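Local coordinates for uncharacterized protein (Bacteroides ovatus, PDB 4FS7), which is of unknown function but, as an extracellular leucine-rich repeat protein of the BspA type, probably binds other proteins, at residues A[372-375]-A[376-379]; A[355-358]-A[359-363]; A[309-313]-A[314-318]. All blocks are in the same frame, centred on the assembly; numbering follows the deposited sequence.

How the contacts relate
All three contacts are short-range and lie toward the C-terminal end of the repeat array. Contacts 2 and 3 are counterparts in different repeats: each leaves a strand of the same parallel sheet (310-311 or 356-357) through a type II turn and then a type I turn, and each buries an isoleucine against an alanine and a phenylalanine ring edge. Contact 3 adds a pair of surface glutamates, bridged by water in one conformer. Contact 1 follows strand 370-374 instead, where a 3-10 segment replaces the double turn and, in one conformer, a salt bridge marks the exposed side. Contacts 1 and 2 touch through L377 and R355, contacts 2 and 3 through R355 and F310.

Contact 1: A[372-375]-A[376-379]; sequences ELPK and RLEQ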
# COMPACT_ATOMS: atom_id res chain seq x y z
N GLU A 372 -33.05 9.55 26.20
CA GLU A 372 -33.01 9.91 27.61
C GLU A 372 -31.67 10.57 27.88
O GLU A 372 -30.64 9.96 27.64
CB GLU A 372 -33.15 8.65 28.49
CG GLU A 372 -34.45 7.86 28.25
CD GLU A 372 -34.66 6.75 29.26
OE1 GLU A 372 -33.83 6.64 30.19
OE2 GLU A 372 -35.67 6.00 29.14
N LEU A 373 -31.67 11.83 28.35
CA LEU A 373 -30.47 12.60 28.71
C LEU A 373 -30.63 13.28 30.06
O LEU A 373 -31.73 13.73 30.39
CB LEU A 373 -30.19 13.73 27.68
CG LEU A 373 -29.46 13.45 26.38
CD1 LEU A 373 -29.51 14.72 25.54
CD2 LEU A 373 -28.08 13.01 26.62
N PRO A 374 -29.53 13.52 30.76
CA PRO A 374 -29.62 14.36 31.94
C PRO A 374 -29.94 15.79 31.53
O PRO A 374 -29.48 16.27 30.49
CB PRO A 374 -28.24 14.26 32.59
CG PRO A 374 -27.36 13.85 31.52
CD PRO A 374 -28.16 13.05 30.54
N LYS A 375 -30.74 16.45 32.36
CA LYS A 375 -30.99 17.87 32.24
C LYS A 375 -29.69 18.65 32.09
O LYS A 375 -29.64 19.64 31.37
CB LYS A 375 -31.80 18.32 33.46
CG LYS A 375 -32.28 19.74 33.41
CD LYS A 375 -33.61 19.86 32.67
CE LYS A 375 -34.26 21.22 32.97
NZ LYS A 375 -35.28 21.59 31.94
N ARG A 376 -28.61 18.18 32.72
CA ARG A 376 -27.27 18.76 32.64
C ARG A 376 -26.73 18.89 31.20
O ARG A 376 -25.86 19.71 30.90
CB ARG A 376 -26.32 17.88 33.49
CG ARG A 376 -24.85 18.03 33.26
CD ARG A 376 -24.06 17.16 34.27
NE ARG A 376 -24.21 15.73 33.97
CZ ARG A 376 -23.55 15.10 32.99
NH1 ARG A 376 -22.69 15.78 32.23
NH2 ARG A 376 -23.76 13.81 32.77
N LEU A 377 -27.26 18.07 30.30
CA LEU A 377 -26.84 18.10 28.90
C LEU A 377 -27.90 18.65 27.98
O LEU A 377 -27.78 18.53 26.74
CB LEU A 377 -26.45 16.66 28.45
CG LEU A 377 -25.19 16.04 29.08
CD1 LEU A 377 -24.98 14.62 28.58
CD2 LEU A 377 -23.93 16.85 28.83
N GLU A 378 -28.91 19.34 28.53
CA GLU A 378 -30.02 19.77 27.69
C GLU A 378 -29.65 20.76 26.59
O GLU A 378 -30.36 20.84 25.60
CB GLU A 378 -31.23 20.27 28.52
CG GLU A 378 -30.92 21.53 29.27
CD GLU A 378 -32.13 22.15 29.96
OE1 GLU A 378 -33.12 21.42 30.21
OE2 GLU A 378 -32.07 23.37 30.27
N GLN A 379 -28.56 21.51 26.76
CA GLN A 379 -28.12 22.45 25.71
C GLN A 379 -27.76 21.74 24.42
O GLN A 379 -27.72 22.37 23.39
CB GLN A 379 -26.94 23.30 26.18
CG GLN A 379 -25.62 22.59 26.38
CD GLN A 379 -25.46 21.92 27.75
OE1 GLN A 379 -26.43 21.58 28.48
NE2 GLN A 379 -24.20 21.73 28.11
O HOH W 1 -34.02 24.72 31.03
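K375 and E378 lie side by side and point the same way, and in the conformer of E378 described here they close a salt bridge in which K375 NZ reaches E378 OE1 at 2.8 Å. The lysine arrives on the syn side of OE1, the side facing the other carboxylate oxygen, and the bend of its chain at chi2 (85°) brings CD and CE alongside that atom as well. E378 holds CG between its backbone N and carbonyl carbon (chi1 66°), which sends this copy of the carboxylate back toward the lysine. In the same conformer a water donates to E378 OE2 and weakly accepts from K375 NZ, a loose link at most. The backbone beneath is a 3-10 segment that takes over where strand 370-374 of the leucine-rich repeat fold ends: L377 N bonds to P374 O at 2.9 Å and E378 N to K375 O at 2.9 Å, each donor standing above the carbonyl plane. This three-residue spacing brings K375 and E378 onto one side of the turn. The apolar side is built by P374 and L377, which point the same way with P374 CG 3.9 Å from L377 CD1. L373 crosses L377 at about a right angle, L373 CD2 lying 4.0 Å from L377 CD1. R376 NH2 comes within 3.8 Å of P374 CG at a slant. Farther out, R376 NH1 bonds to L354 O, L377 packs on L354, and L373 reaches F350 and W392, the latter on the parallel partner strand 389-393.

Contact 2: A[355-358]-A[359-363]; sequences RKIG and ANAFQ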
# COMPACT_ATOMS: atom_id res chain seq x y z
N ARG A 355 -19.87 14.01 28.99
CA ARG A 355 -19.65 15.41 29.31
C ARG A 355 -19.95 16.35 28.16
O ARG A 355 -20.23 17.53 28.39
CB ARG A 355 -18.18 15.62 29.73
CG ARG A 355 -17.74 14.84 30.95
CD ARG A 355 -16.33 15.29 31.38
NE ARG A 355 -15.24 14.73 30.55
CZ ARG A 355 -14.68 15.31 29.48
NH1 ARG A 355 -15.11 16.51 29.04
NH2 ARG A 355 -13.67 14.69 28.82
N LYS A 356 -19.85 15.87 26.94
CA LYS A 356 -19.91 16.76 25.76
C LYS A 356 -20.50 15.99 24.58
O LYS A 356 -20.14 14.85 24.34
CB LYS A 356 -18.47 17.26 25.39
CG LYS A 356 -18.46 18.40 24.35
CD LYS A 356 -17.08 18.80 23.86
CE LYS A 356 -16.20 19.42 24.90
NZ LYS A 356 -16.75 20.69 25.51
N ILE A 357 -21.36 16.67 23.82
CA ILE A 357 -21.85 16.23 22.54
C ILE A 357 -21.49 17.33 21.54
O ILE A 357 -21.75 18.50 21.79
CB ILE A 357 -23.38 15.99 22.52
CG1 ILE A 357 -23.71 14.85 23.51
CG2 ILE A 357 -23.91 15.68 21.11
CD1 ILE A 357 -25.21 14.67 23.76
N GLY A 358 -20.86 16.96 20.43
CA GLY A 358 -20.41 17.94 19.46
C GLY A 358 -21.50 18.42 18.53
O GLY A 358 -22.59 17.86 18.45
N ALA A 359 -21.20 19.48 17.79
CA ALA A 359 -22.18 20.15 16.97
C ALA A 359 -22.75 19.18 15.96
O ALA A 359 -22.03 18.47 15.24
CB ALA A 359 -21.59 21.38 16.27
N ASN A 360 -24.07 19.15 15.86
CA ASN A 360 -24.74 18.37 14.86
C ASN A 360 -24.39 16.88 14.90
O ASN A 360 -24.49 16.19 13.89
CB ASN A 360 -24.53 18.99 13.46
CG ASN A 360 -25.30 20.25 13.31
OD1 ASN A 360 -26.48 20.31 13.71
ND2 ASN A 360 -24.70 21.24 12.70
N ALA A 361 -24.10 16.38 16.11
CA ALA A 361 -23.77 14.98 16.26
C ALA A 361 -24.84 14.04 15.73
O ALA A 361 -24.54 12.95 15.28
CB ALA A 361 -23.43 14.67 17.70
N PHE A 362 -26.12 14.46 15.86
CA PHE A 362 -27.24 13.64 15.44
C PHE A 362 -28.08 14.30 14.37
O PHE A 362 -29.22 13.94 14.16
CB PHE A 362 -28.07 13.23 16.69
CG PHE A 362 -27.31 12.39 17.63
CD1 PHE A 362 -27.13 11.05 17.39
CD2 PHE A 362 -26.66 12.96 18.72
CE1 PHE A 362 -26.36 10.29 18.23
CE2 PHE A 362 -25.87 12.18 19.56
CZ PHE A 362 -25.73 10.84 19.32
N GLN A 363 -27.48 15.25 13.65
CA GLN A 363 -28.16 15.85 12.52
C GLN A 363 -28.46 14.77 11.49
O GLN A 363 -27.62 13.89 11.23
CB GLN A 363 -27.27 16.92 11.93
CG GLN A 363 -27.87 17.61 10.72
CD GLN A 363 -26.96 18.70 10.25
OE1 GLN A 363 -25.80 18.48 9.96
NE2 GLN A 363 -27.49 19.91 10.20
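The turn that carries a BspA-type leucine-rich repeat out of strand 356-357 is closed by a backbone bond and backed by a small apolar cluster, in which I357 meets A361 and F362. A361 N donates to G358 O at 3.2 Å, with an N-H...O angle of 137° and the nitrogen above the carbonyl plane, and so closes a type II turn from G358 to A361. The methyl of A361 consequently comes back over the strand end: A361 CB lies 3.4 Å from G358 O and 3.6 Å from I357 CG2. With CG1 anti to its carbonyl carbon (chi1 -62°), I357 turns the CG2 branch to these partners. I357 CG2 also stands at the edge of the F362 ring, near its plane, 4.3 Å from F362 CE2. A second turn, type I from N360 to Q363, overlaps the first and is closed by Q363 N on N360 O at 3.1 Å; it helps bring the F362 ring back beside the isoleucine. The ring lies between those of neighbouring coils, stacking on F384 and meeting F339 with nearly parallel planes, while backbone bonds tie G358 to I334 and A361 to F339. At the outer bend, N360 N is bonded to D383 OD1.

Contact 3: A[309-313]-A[314-318]; sequences KFIGE and EAFES
I311 and F316 cross at about a right angle, the isoleucine, in the conformer described, presenting its CG2 methyl in the plane of the ring, at the edge, with I311 CG2 3.9 Å from F316 CE2. A315 shares that methyl: its CB points toward the strand and A315 CB also lies 3.9 Å from I311 CG2. In this copy one branch of the isoleucine meets both partners, CG2 being anti to the backbone N and CG1 anti to the carbonyl carbon (chi1 -47°). The chain is folded to suit by two overlapping turns. A type II turn from G312 to A315 is closed by A315 N on G312 O at 3.1 Å, the donor above the carbonyl plane, and a type I turn from E314 to E317 follows with a weak bond from E317 N to E314 O. Such a strand exit belongs to the BspA-type leucine-rich repeats, whose phenylalanines here meet from coil to coil: F316 meets F293 with planes about 20° apart, and F339 with planes nearly parallel. On the outer side of the bend E313 and E314 run side by side, pointing the same way, with their carboxylate planes 46° apart. In the conformer of E313 described, E313 OE2 and E314 OE2 are 4.6 Å apart, and a water donates to both, at 2.8 Å from E313 OE2 and 2.7 Å from E314 OE2. By bridging the two, this water probably eases the repulsion between like charges. R337 lends E314 OE2 a long, weak ion pair and makes a salt bridge to E317, which R340 also engages; S338 OG bonds to G312 O.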
# COMPACT_ATOMS: atom_id res chain seq x y z
N LYS A 309 -13.63 5.47 25.35
CA LYS A 309 -14.06 6.66 26.07
C LYS A 309 -14.35 7.90 25.25
O LYS A 309 -14.97 8.84 25.74
CB LYS A 309 -13.03 7.00 27.15
CG LYS A 309 -12.94 5.85 28.21
CD LYS A 309 -12.05 6.11 29.40
CE LYS A 309 -11.89 4.79 30.20
NZ LYS A 309 -11.14 4.98 31.47
N PHE A 310 -13.94 7.92 24.00
CA PHE A 310 -14.16 9.09 23.11
C PHE A 310 -14.58 8.64 21.74
O PHE A 310 -13.95 7.76 21.15
CB PHE A 310 -12.89 9.93 22.99
CG PHE A 310 -12.38 10.39 24.32
CD1 PHE A 310 -11.51 9.61 25.09
CD2 PHE A 310 -12.80 11.59 24.85
CE1 PHE A 310 -11.07 10.03 26.35
CE2 PHE A 310 -12.35 12.04 26.08
CZ PHE A 310 -11.49 11.24 26.83
N ILE A 311 -15.63 9.25 21.21
CA ILE A 311 -16.09 9.01 19.84
C ILE A 311 -15.76 10.26 19.02
O ILE A 311 -16.30 11.33 19.26
CB ILE A 311 -17.62 8.74 19.73
CG1 ILE A 311 -18.11 7.73 20.78
CG2 ILE A 311 -17.96 8.33 18.27
CD1 ILE A 311 -17.49 6.35 20.61
N GLY A 312 -14.81 10.13 18.09
CA GLY A 312 -14.31 11.23 17.36
C GLY A 312 -15.26 11.87 16.40
O GLY A 312 -16.26 11.29 15.99
N GLU A 313 -14.88 13.06 15.96
CA GLU A 313 -15.60 13.81 14.95
C GLU A 313 -15.90 12.96 13.73
O GLU A 313 -15.03 12.30 13.16
CB GLU A 313 -14.76 15.03 14.57
CG GLU A 313 -15.46 16.05 13.75
CD GLU A 313 -14.90 17.48 13.87
OE1 GLU A 313 -14.55 18.00 14.98
OE2 GLU A 313 -14.90 18.14 12.81
N GLU A 314 -17.17 12.95 13.27
CA GLU A 314 -17.61 12.26 12.07
C GLU A 314 -17.31 10.76 12.10
O GLU A 314 -17.33 10.10 11.05
CB GLU A 314 -16.98 12.87 10.79
CG GLU A 314 -17.41 14.29 10.50
CD GLU A 314 -16.73 14.87 9.27
OE1 GLU A 314 -16.20 14.10 8.44
OE2 GLU A 314 -16.76 16.11 9.14
N ALA A 315 -17.15 10.16 13.29
CA ALA A 315 -16.73 8.75 13.33
C ALA A 315 -17.68 7.77 12.67
O ALA A 315 -17.24 6.78 12.10
CB ALA A 315 -16.38 8.32 14.73
N PHE A 316 -18.97 8.03 12.83
CA PHE A 316 -20.00 7.20 12.28
C PHE A 316 -20.89 7.96 11.28
O PHE A 316 -22.01 7.53 10.93
CB PHE A 316 -20.88 6.52 13.35
CG PHE A 316 -20.12 5.59 14.26
CD1 PHE A 316 -19.96 4.26 13.91
CD2 PHE A 316 -19.58 6.02 15.44
CE1 PHE A 316 -19.28 3.39 14.73
CE2 PHE A 316 -18.90 5.16 16.27
CZ PHE A 316 -18.76 3.83 15.90
N GLU A 317 -20.38 9.07 10.76
CA GLU A 317 -21.20 9.84 9.82
C GLU A 317 -21.52 8.98 8.59
O GLU A 317 -20.64 8.27 8.07
CB GLU A 317 -20.50 11.15 9.44
CG GLU A 317 -21.25 11.92 8.36
CD GLU A 317 -20.91 13.39 8.22
OE1 GLU A 317 -20.48 14.00 9.18
OE2 GLU A 317 -21.16 13.85 7.10
N SER A 318 -22.77 9.05 8.12
CA SER A 318 -23.20 8.37 6.92
C SER A 318 -23.23 6.84 7.06
O SER A 318 -23.32 6.11 6.06
CB SER A 318 -22.43 8.84 5.67
OG SER A 318 -22.94 10.08 5.19
O HOH W 2 -17.03 17.97 11.02